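Protein of unknown function with a Fic domain (Bacteroides thetaiotaomicron VPI-5482, PDB 3CUC) is of unknown function but belongs to the Fic/DOC family, a mainly helical fold built round a conserved loop-and-helix signature motif. Local coordinates at residues I219-E224 against V259-S264; T106-D111 against N199-R204; Y189-P194 against V238-T243; F32-N37 against G51-L56. All coordinates share one frame; numbering follows the deposited sequence.

The four contacts tie a largely helical Fic fold together round helix 199-213. Contact 4, between helices 22-42 and 50-59, closes first along the chain. Contact 3 alternates along the chain with both contact 2 and contact 1. Contacts 3 and 2 hold the start and the helical end of the signature motif, with N199 packed on P194. Contact 1 touches contact 2 through I221 on R204, and contact 4 through V220 on F32; F36 links contact 4 to contact 2. Centres of contacts 2 and 4 are about 17 Å apart, while those of contacts 3 and 4 lie about 31 Å apart, on opposite sides of the chain's centre.

Contact 1 (I219-E224 against V259-S264)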
# COMPACT_ATOMS: atom_id res chain seq x y z
N ILE A 219 6.00 -2.90 -4.40
CA ILE A 219 6.90 -1.81 -4.04
C ILE A 219 6.93 -1.55 -2.53
O ILE A 219 6.00 -1.91 -1.80
CB ILE A 219 6.56 -0.48 -4.79
CG1 ILE A 219 5.16 0.03 -4.41
CG2 ILE A 219 6.65 -0.69 -6.30
CD1 ILE A 219 4.99 1.49 -4.65
N VAL A 220 8.02 -0.92 -2.09
CA VAL A 220 8.21 -0.52 -0.70
C VAL A 220 8.40 0.99 -0.63
O VAL A 220 9.42 1.52 -1.07
CB VAL A 220 9.48 -1.18 -0.10
CG1 VAL A 220 9.71 -0.68 1.32
CG2 VAL A 220 9.37 -2.69 -0.12
N ILE A 221 7.41 1.70 -0.08
CA ILE A 221 7.62 3.11 0.25
C ILE A 221 8.43 3.11 1.54
O ILE A 221 7.96 2.63 2.57
CB ILE A 221 6.31 3.88 0.42
CG1 ILE A 221 5.50 3.83 -0.88
CG2 ILE A 221 6.60 5.32 0.78
CD1 ILE A 221 4.10 4.38 -0.74
N HIS A 222 9.67 3.60 1.47
CA HIS A 222 10.61 3.51 2.59
C HIS A 222 10.34 4.60 3.61
O HIS A 222 10.14 5.75 3.24
CB HIS A 222 12.05 3.62 2.09
CG HIS A 222 12.50 2.44 1.30
ND1 HIS A 222 13.19 1.38 1.86
CD2 HIS A 222 12.34 2.12 -0.00
CE1 HIS A 222 13.44 0.47 0.94
NE2 HIS A 222 12.93 0.90 -0.21
N SER A 223 10.34 4.24 4.90
CA SER A 223 10.00 5.21 5.96
C SER A 223 11.05 6.31 6.13
O SER A 223 10.75 7.39 6.64
CB SER A 223 9.73 4.52 7.31
OG SER A 223 10.93 4.22 7.99
N GLU A 224 12.28 6.05 5.69
CA GLU A 224 13.30 7.11 5.63
C GLU A 224 12.91 8.22 4.66
O GLU A 224 13.38 9.34 4.79
CB GLU A 224 14.65 6.52 5.24
CG GLU A 224 15.25 5.69 6.36
CD GLU A 224 16.42 4.83 5.92
OE1 GLU A 224 16.23 3.96 5.04
OE2 GLU A 224 17.52 5.02 6.47
N VAL A 259 2.05 9.74 -9.09
CA VAL A 259 2.21 8.67 -10.09
C VAL A 259 3.70 8.48 -10.36
O VAL A 259 4.19 7.36 -10.37
CB VAL A 259 1.45 8.95 -11.41
CG1 VAL A 259 1.62 7.79 -12.37
CG2 VAL A 259 -0.03 9.21 -11.15
N ASN A 260 4.41 9.60 -10.55
CA ASN A 260 5.85 9.53 -10.76
C ASN A 260 6.56 8.91 -9.57
O ASN A 260 7.47 8.09 -9.74
CB ASN A 260 6.44 10.92 -11.05
CG ASN A 260 6.01 11.47 -12.41
OD1 ASN A 260 5.64 10.71 -13.32
ND2 ASN A 260 6.07 12.79 -12.56
N TYR A 261 6.13 9.27 -8.36
CA TYR A 261 6.74 8.73 -7.14
C TYR A 261 6.67 7.20 -7.08
O TYR A 261 7.67 6.53 -6.84
CB TYR A 261 6.10 9.33 -5.90
CG TYR A 261 6.79 8.91 -4.62
CD1 TYR A 261 8.15 9.16 -4.44
CD2 TYR A 261 6.10 8.26 -3.60
CE1 TYR A 261 8.81 8.77 -3.28
CE2 TYR A 261 6.75 7.87 -2.43
CZ TYR A 261 8.10 8.12 -2.28
OH TYR A 261 8.74 7.73 -1.13
N LEU A 262 5.48 6.65 -7.30
CA LEU A 262 5.31 5.20 -7.30
C LEU A 262 6.13 4.56 -8.42
O LEU A 262 6.65 3.46 -8.25
CB LEU A 262 3.83 4.81 -7.45
CG LEU A 262 2.88 5.17 -6.29
CD1 LEU A 262 1.54 4.47 -6.48
CD2 LEU A 262 3.48 4.80 -4.94
N SER A 263 6.26 5.25 -9.55
CA SER A 263 7.07 4.74 -10.65
C SER A 263 8.54 4.64 -10.26
O SER A 263 9.21 3.67 -10.60
CB SER A 263 6.91 5.62 -11.88
OG SER A 263 5.55 5.69 -12.25
N SER A 264 9.04 5.62 -9.51
CA SER A 264 10.42 5.56 -9.05
C SER A 264 10.63 4.39 -8.07
O SER A 264 11.69 3.77 -8.06
CB SER A 264 10.85 6.90 -8.43
OG SER A 264 10.10 7.17 -7.26
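The loop 219-224 passes beside one side of helix 256-277, its backbone nearest where the CA of I219 comes within 7.9 Å of the CA of L262. Two isoleucines do the touching. I219 points toward the helix and sets its CD1 against L262 CD2 at 3.6 Å, the two side chains meeting roughly perpendicular. Its CG1 lies between the backbone N and carbonyl carbon (chi1 63°), an arm that carries the methyl toward the leucine. I221 splits its work between two neighbours. Its CD1 comes to the same L262 CD2 at 4.3 Å, while its CG2 stands at the edge of the Y261 ring, close to the ring plane, 3.7 Å from Y261 OH and 4.1 Å from Y261 CE2. The tyrosine hydroxyl has its own polar partner, a hydrogen bond with D225 OD2, so the ring is held at both its root and its far end. L262 also touches A183 of helix 178-192, and I219 packs on V207 and L211 of helix 199-213. Across the contact the adhesion is apolar, methyl on methyl and methyl at a ring edge; the directional anchors, I219 N to N208 OD1 and Y261 OH to D225, are made with residues outside the two segments.

Contact 2 (T106-D111 against N199-R204); sequences TILVQD and NGRIAR
I107 and R201 meet at the heart of this buried contact, with I107 CD1 resting on R201 CB at 3.7 Å and on I202 CD1 at 4.1 Å. I107 turns CG1 between its backbone N and carbonyl carbon (chi1 69°), which sends the CD1 methyl across to the aliphatic root of the arginine rather than to its charged end. That end is met by L108 instead: L108 CD2 approaches the R201 guanidinium obliquely, 3.6 Å from R201 NH2 and 3.8 Å from R201 NH1. A bend at chi3 (-83°) in the arginine chain sets the guanidinium in this place beside the leucine. L108 is the first residue to leave the helix that ends at I107, and the change of course places two successive side chains along one arginine.

Further out, R201 NH1 forms a salt bridge with E73 OE1, and R201 NH2 has a long, weak ion pair with D197. One helical turn on, R204 NH2 makes a salt bridge with E44, consistent with the arrangement in Fic proteins that carry an inhibitory element, where a glutamate pairs with the second arginine of the signature motif. The contact thus joins the C-terminal end of helix 97-107 to the first turns of helix 199-213, with helix 68-89 beside the former, helix 22-42 against R201, and Y189 of helix 178-192 packed on I202.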
# COMPACT_ATOMS: atom_id res chain seq x y z
N THR A 106 -7.96 -7.22 10.16
CA THR A 106 -6.79 -8.09 10.28
C THR A 106 -5.57 -7.36 10.83
O THR A 106 -5.02 -7.76 11.85
CB THR A 106 -6.41 -8.72 8.93
OG1 THR A 106 -7.54 -9.43 8.41
CG2 THR A 106 -5.24 -9.67 9.07
N ILE A 107 -5.15 -6.29 10.15
CA ILE A 107 -3.87 -5.64 10.46
C ILE A 107 -3.88 -4.90 11.80
O ILE A 107 -2.85 -4.82 12.48
CB ILE A 107 -3.37 -4.70 9.32
CG1 ILE A 107 -4.26 -3.45 9.18
CG2 ILE A 107 -3.30 -5.44 8.00
CD1 ILE A 107 -3.65 -2.42 8.29
N LEU A 108 -5.04 -4.35 12.17
CA LEU A 108 -5.28 -3.84 13.52
C LEU A 108 -5.92 -5.00 14.26
O LEU A 108 -7.08 -5.33 14.00
CB LEU A 108 -6.22 -2.63 13.52
CG LEU A 108 -5.94 -1.52 12.52
CD1 LEU A 108 -6.98 -0.39 12.68
CD2 LEU A 108 -4.52 -1.00 12.68
N VAL A 109 -5.20 -5.63 15.17
CA VAL A 109 -5.59 -6.96 15.64
C VAL A 109 -7.00 -7.03 16.23
O VAL A 109 -7.71 -8.02 16.03
CB VAL A 109 -4.58 -7.51 16.66
CG1 VAL A 109 -5.02 -8.89 17.17
CG2 VAL A 109 -3.19 -7.58 16.03
N GLN A 110 -7.42 -5.97 16.92
CA GLN A 110 -8.67 -5.99 17.70
C GLN A 110 -9.16 -4.60 18.06
O GLN A 110 -8.41 -3.62 17.97
CB GLN A 110 -8.45 -6.80 18.97
CG GLN A 110 -7.28 -6.29 19.80
CD GLN A 110 -6.73 -7.34 20.75
OE1 GLN A 110 -7.45 -8.25 21.18
NE2 GLN A 110 -5.45 -7.22 21.09
N ASP A 111 -10.42 -4.53 18.51
CA ASP A 111 -11.10 -3.26 18.84
C ASP A 111 -10.35 -2.36 19.83
O ASP A 111 -9.37 -2.78 20.45
CB ASP A 111 -12.53 -3.54 19.35
CG ASP A 111 -13.58 -3.42 18.27
OD1 ASP A 111 -13.63 -2.35 17.60
OD2 ASP A 111 -14.36 -4.37 18.09
N ASN A 199 -5.26 3.50 7.88
CA ASN A 199 -5.52 3.92 6.51
C ASN A 199 -4.25 4.07 5.68
O ASN A 199 -4.27 3.83 4.47
CB ASN A 199 -6.33 5.22 6.50
CG ASN A 199 -7.74 5.03 7.02
OD1 ASN A 199 -8.58 4.40 6.36
ND2 ASN A 199 -8.02 5.56 8.21
N GLY A 200 -3.15 4.44 6.32
CA GLY A 200 -1.87 4.50 5.63
C GLY A 200 -1.47 3.13 5.13
O GLY A 200 -1.08 2.96 3.98
N ARG A 201 -1.58 2.14 6.00
CA ARG A 201 -1.19 0.77 5.67
C ARG A 201 -2.11 0.12 4.66
O ARG A 201 -1.66 -0.68 3.85
CB ARG A 201 -1.12 -0.08 6.94
CG ARG A 201 0.13 0.18 7.75
CD ARG A 201 -0.00 -0.36 9.15
NE ARG A 201 -0.70 0.57 10.02
CZ ARG A 201 -1.09 0.29 11.25
NH1 ARG A 201 -0.85 -0.91 11.77
NH2 ARG A 201 -1.73 1.21 11.97
N ILE A 202 -3.40 0.46 4.72
CA ILE A 202 -4.37 -0.06 3.75
C ILE A 202 -4.04 0.51 2.38
O ILE A 202 -3.96 -0.23 1.41
CB ILE A 202 -5.83 0.28 4.11
CG1 ILE A 202 -6.23 -0.39 5.44
CG2 ILE A 202 -6.77 -0.17 3.00
CD1 ILE A 202 -6.39 -1.89 5.34
N ALA A 203 -3.84 1.82 2.30
CA ALA A 203 -3.47 2.47 1.04
C ALA A 203 -2.30 1.74 0.38
O ALA A 203 -2.39 1.35 -0.78
CB ALA A 203 -3.12 3.93 1.27
N ARG A 204 -1.24 1.53 1.15
CA ARG A 204 -0.03 0.94 0.60
C ARG A 204 -0.22 -0.53 0.26
O ARG A 204 0.38 -1.04 -0.69
CB ARG A 204 1.14 1.13 1.56
CG ARG A 204 1.64 2.58 1.59
CD ARG A 204 2.88 2.74 2.45
NE ARG A 204 2.57 2.54 3.87
CZ ARG A 204 2.04 3.46 4.68
NH1 ARG A 204 1.75 4.68 4.24
NH2 ARG A 204 1.80 3.16 5.94

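Contact 3 (Y189-P194 against V238-T243); sequences YIRIHP and VEAGLT
R191, on the last turn of helix 178-192, reaches from the doorstep of the Fic signature motif, whose loop opens with H193 and P194, to the turn G241-T243 that follows helix 226-240. At the motif end, H193 leaves its helix with positive phi and stacks its ring with Y150. On the far side, G241, also with positive phi, follows the end of helix 226-240, and T243 comes next but one as the N-cap of helix 244-248, its OG1 capping D246 N. The arginine therefore grips a link between two helices.

Its bent chain, folded at chi2 (-63°) and again at chi3, swings the guanidinium out toward the carbonyls of that turn. A240 CB approaches the group obliquely, 4.4 Å from R191 NH1. The same NH1 has a hydrogen bond with Y187 OH and a long, weak ion pair with D237. R191 NH2 donates to G241 O over 3.1 Å in a nearly straight bond (N-H...O 163°). The donor lies in the carbonyl plane of G241, and the acceptor in turn lies in the guanidinium plane, only 6° out of it. T243 O is marginally nearer, 3.0 Å from R191 NH2, but at a poor angle, which makes G241 O the bonded partner.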
# COMPACT_ATOMS: atom_id res chain seq x y z
N TYR A 189 -8.46 6.65 -1.92
CA TYR A 189 -8.67 5.97 -0.64
C TYR A 189 -8.15 6.80 0.53
O TYR A 189 -8.87 7.03 1.51
CB TYR A 189 -8.01 4.59 -0.61
CG TYR A 189 -8.11 3.94 0.76
CD1 TYR A 189 -9.23 3.20 1.12
CD2 TYR A 189 -7.09 4.10 1.70
CE1 TYR A 189 -9.34 2.63 2.37
CE2 TYR A 189 -7.19 3.53 2.95
CZ TYR A 189 -8.31 2.80 3.29
OH TYR A 189 -8.40 2.24 4.53
N ILE A 190 -6.90 7.26 0.42
CA ILE A 190 -6.28 8.01 1.51
C ILE A 190 -7.02 9.33 1.78
O ILE A 190 -7.05 9.81 2.91
CB ILE A 190 -4.76 8.27 1.24
CG1 ILE A 190 -4.00 8.40 2.56
CG2 ILE A 190 -4.55 9.51 0.37
CD1 ILE A 190 -3.82 7.07 3.30
N ARG A 191 -7.65 9.89 0.74
CA ARG A 191 -8.44 11.12 0.89
C ARG A 191 -9.79 10.87 1.55
O ARG A 191 -10.29 11.72 2.27
CB ARG A 191 -8.65 11.82 -0.46
CG ARG A 191 -7.40 12.52 -1.02
CD ARG A 191 -6.93 13.66 -0.13
NE ARG A 191 -7.97 14.66 0.09
CZ ARG A 191 -8.13 15.77 -0.64
NH1 ARG A 191 -7.31 16.05 -1.65
NH2 ARG A 191 -9.12 16.61 -0.34
N ILE A 192 -10.39 9.70 1.30
CA ILE A 192 -11.60 9.29 2.01
C ILE A 192 -11.26 8.98 3.48
O ILE A 192 -11.98 9.39 4.39
CB ILE A 192 -12.26 8.05 1.36
CG1 ILE A 192 -12.71 8.34 -0.07
CG2 ILE A 192 -13.46 7.58 2.18
CD1 ILE A 192 -13.13 7.10 -0.84
N HIS A 193 -10.17 8.24 3.70
CA HIS A 193 -9.66 7.92 5.05
C HIS A 193 -10.76 7.28 5.91
O HIS A 193 -11.05 7.75 7.02
CB HIS A 193 -9.07 9.20 5.69
CG HIS A 193 -7.74 9.00 6.36
ND1 HIS A 193 -7.60 8.92 7.72
CD2 HIS A 193 -6.49 8.92 5.84
CE1 HIS A 193 -6.32 8.76 8.02
NE2 HIS A 193 -5.63 8.76 6.90
N PRO A 194 -11.37 6.18 5.40
CA PRO A 194 -12.64 5.63 5.89
C PRO A 194 -12.62 5.07 7.31
O PRO A 194 -13.59 5.24 8.03
CB PRO A 194 -12.95 4.51 4.89
CG PRO A 194 -11.64 4.11 4.35
CD PRO A 194 -10.84 5.37 4.29
N VAL A 238 -3.27 20.28 -3.15
CA VAL A 238 -3.52 21.64 -3.64
C VAL A 238 -4.16 21.61 -5.04
O VAL A 238 -4.99 22.47 -5.36
CB VAL A 238 -2.22 22.50 -3.66
CG1 VAL A 238 -2.57 24.00 -3.76
CG2 VAL A 238 -1.36 22.24 -2.42
N GLU A 239 -3.80 20.62 -5.84
CA GLU A 239 -4.28 20.50 -7.22
C GLU A 239 -5.74 20.02 -7.32
O GLU A 239 -6.54 20.59 -8.06
CB GLU A 239 -3.38 19.53 -8.01
CG GLU A 239 -3.50 19.64 -9.53
CD GLU A 239 -3.11 21.01 -10.05
OE1 GLU A 239 -2.29 21.70 -9.39
OE2 GLU A 239 -3.62 21.42 -11.11
N ALA A 240 -6.07 18.97 -6.57
CA ALA A 240 -7.39 18.32 -6.66
C ALA A 240 -8.50 19.17 -6.06
O ALA A 240 -9.58 19.29 -6.65
CB ALA A 240 -7.35 16.95 -5.99
N GLY A 241 -8.24 19.76 -4.90
CA GLY A 241 -9.24 20.56 -4.17
C GLY A 241 -9.30 20.07 -2.74
O GLY A 241 -9.25 18.86 -2.49
N LEU A 242 -9.42 21.00 -1.79
CA LEU A 242 -9.24 20.69 -0.36
C LEU A 242 -10.43 19.99 0.32
O LEU A 242 -10.30 19.52 1.46
CB LEU A 242 -8.85 21.96 0.41
CG LEU A 242 -7.47 22.53 0.06
CD1 LEU A 242 -7.34 23.99 0.49
CD2 LEU A 242 -6.36 21.66 0.68
N THR A 243 -11.57 19.91 -0.37
CA THR A 243 -12.78 19.26 0.19
C THR A 243 -12.66 17.75 0.07
O THR A 243 -11.96 17.25 -0.82
CB THR A 243 -14.10 19.71 -0.52
OG1 THR A 243 -14.31 18.92 -1.70
CG2 THR A 243 -14.08 21.20 -0.88

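Contact 4 (F32-N37 against G51-L56); sequences FKLEFN and GQTKLL
While L34 meets T53 and K54 on one side of helix 22-42, the rings of F32 and F36 turn to another, where one face of the F32 ring carries F36 CB, 3.7 Å above the plane and displaced toward the rim. F36 also meets the ring of H77, their planes at about 55°, and both phenylalanines pack on N208 of helix 199-213. The amide of N37, a flat group on the flank of the contact, makes a weak bond from ND2 back to K33 O; further hydrogen bonds, OD1 with H77 ND1 and ND2 with N78 OD1, tie it to helix 68-89.

Across the contact, L34 carries the load with both its methyls. L34 CD2 lies against the backbone of the other helix, 3.7 Å from K54 CA, and also 3.9 Å from K54 CG, the leucine and lysine side chains meeting nearly square on. L34 CD1 comes to T53 CG2 at 4.2 Å. With CG of K54 anti to the backbone N (chi1 -179°), the first carbons pass across L34 CD2 before the chain leads off. T53 uses its two branches separately: CG2 faces L34, and OG1 hydrogen-bonds with T49 O, just ahead of its helix. Y50 and M58 also touch L34.

The arrangement is a helical hairpin, two consecutive helices packed through an apolar side chain. The link between them carries E44, consistent with the inhibitory S/T-x-x-x-E-G/N element of Fic proteins, whose serine and glutamate would be S40 and E44.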
# COMPACT_ATOMS: atom_id res chain seq x y z
N PHE A 32 11.43 -8.75 0.19
CA PHE A 32 10.30 -7.84 0.08
C PHE A 32 9.40 -7.90 1.32
O PHE A 32 9.02 -6.85 1.87
CB PHE A 32 9.48 -8.11 -1.18
CG PHE A 32 8.20 -7.34 -1.20
CD1 PHE A 32 8.19 -6.01 -1.58
CD2 PHE A 32 7.02 -7.92 -0.77
CE1 PHE A 32 7.02 -5.29 -1.57
CE2 PHE A 32 5.85 -7.21 -0.75
CZ PHE A 32 5.85 -5.89 -1.15
N LYS A 33 9.04 -9.11 1.74
CA LYS A 33 8.20 -9.31 2.93
C LYS A 33 8.78 -8.56 4.12
O LYS A 33 8.07 -7.89 4.89
CB LYS A 33 8.12 -10.80 3.27
CG LYS A 33 7.00 -11.15 4.25
CD LYS A 33 6.85 -12.67 4.43
CE LYS A 33 7.95 -13.23 5.34
NZ LYS A 33 7.71 -14.66 5.69
N LEU A 34 10.08 -8.68 4.27
CA LEU A 34 10.80 -8.06 5.35
C LEU A 34 10.67 -6.53 5.25
O LEU A 34 10.19 -5.86 6.17
CB LEU A 34 12.27 -8.47 5.26
CG LEU A 34 13.02 -8.66 6.57
CD1 LEU A 34 12.81 -7.47 7.51
CD2 LEU A 34 12.59 -9.99 7.19
N GLU A 35 11.09 -5.99 4.12
CA GLU A 35 11.20 -4.55 3.95
C GLU A 35 9.85 -3.85 3.90
O GLU A 35 9.71 -2.73 4.40
CB GLU A 35 12.01 -4.22 2.70
CG GLU A 35 13.47 -4.67 2.82
CD GLU A 35 14.45 -3.66 2.26
OE1 GLU A 35 14.14 -3.04 1.22
OE2 GLU A 35 15.53 -3.50 2.86
N PHE A 36 8.86 -4.51 3.31
CA PHE A 36 7.53 -3.93 3.22
C PHE A 36 6.90 -3.86 4.61
O PHE A 36 6.44 -2.80 5.02
CB PHE A 36 6.64 -4.73 2.27
CG PHE A 36 5.26 -4.16 2.13
CD1 PHE A 36 5.08 -2.81 1.82
CD2 PHE A 36 4.14 -4.95 2.30
CE1 PHE A 36 3.81 -2.27 1.70
CE2 PHE A 36 2.86 -4.42 2.18
CZ PHE A 36 2.69 -3.07 1.88
N ASN A 37 6.88 -4.99 5.31
CA ASN A 37 6.31 -5.03 6.66
C ASN A 37 6.98 -4.01 7.58
O ASN A 37 6.31 -3.25 8.30
CB ASN A 37 6.40 -6.44 7.26
CG ASN A 37 5.34 -7.38 6.70
OD1 ASN A 37 4.14 -7.09 6.78
ND2 ASN A 37 5.76 -8.53 6.18
N GLY A 51 15.97 -5.76 13.29
CA GLY A 51 16.31 -7.05 13.85
C GLY A 51 15.09 -7.67 14.48
O GLY A 51 14.75 -8.81 14.17
N GLN A 52 14.43 -6.91 15.36
CA GLN A 52 13.20 -7.35 16.01
C GLN A 52 12.22 -7.85 14.94
O GLN A 52 11.59 -8.90 15.10
CB GLN A 52 12.60 -6.22 16.86
CG GLN A 52 13.38 -5.92 18.12
CD GLN A 52 12.84 -4.74 18.85
OE1 GLN A 52 12.56 -3.70 18.26
NE2 GLN A 52 12.67 -4.87 20.17
N THR A 53 12.13 -7.11 13.84
CA THR A 53 11.19 -7.45 12.78
C THR A 53 11.60 -8.72 12.04
O THR A 53 10.77 -9.61 11.81
CB THR A 53 11.09 -6.33 11.72
OG1 THR A 53 10.66 -5.11 12.34
CG2 THR A 53 10.12 -6.72 10.62
N LYS A 54 12.86 -8.78 11.61
CA LYS A 54 13.37 -9.92 10.83
C LYS A 54 13.25 -11.23 11.59
O LYS A 54 12.72 -12.21 11.06
CB LYS A 54 14.84 -9.69 10.48
CG LYS A 54 15.49 -10.80 9.65
CD LYS A 54 16.96 -10.48 9.35
CE LYS A 54 17.37 -10.88 7.92
NZ LYS A 54 18.58 -10.13 7.47
N LEU A 55 13.75 -11.26 12.82
CA LEU A 55 13.64 -12.44 13.67
C LEU A 55 12.18 -12.85 13.97
O LEU A 55 11.92 -14.01 14.28
CB LEU A 55 14.40 -12.23 14.99
CG LEU A 55 15.93 -12.25 14.88
CD1 LEU A 55 16.59 -11.76 16.16
CD2 LEU A 55 16.42 -13.65 14.53
N LEU A 56 11.24 -11.90 13.88
CA LEU A 56 9.82 -12.24 13.98
C LEU A 56 9.33 -12.96 12.73
O LEU A 56 8.78 -14.05 12.81
CB LEU A 56 8.96 -11.00 14.22
CG LEU A 56 7.44 -11.25 14.22
CD1 LEU A 56 7.00 -11.92 15.51
CD2 LEU A 56 6.65 -9.97 13.98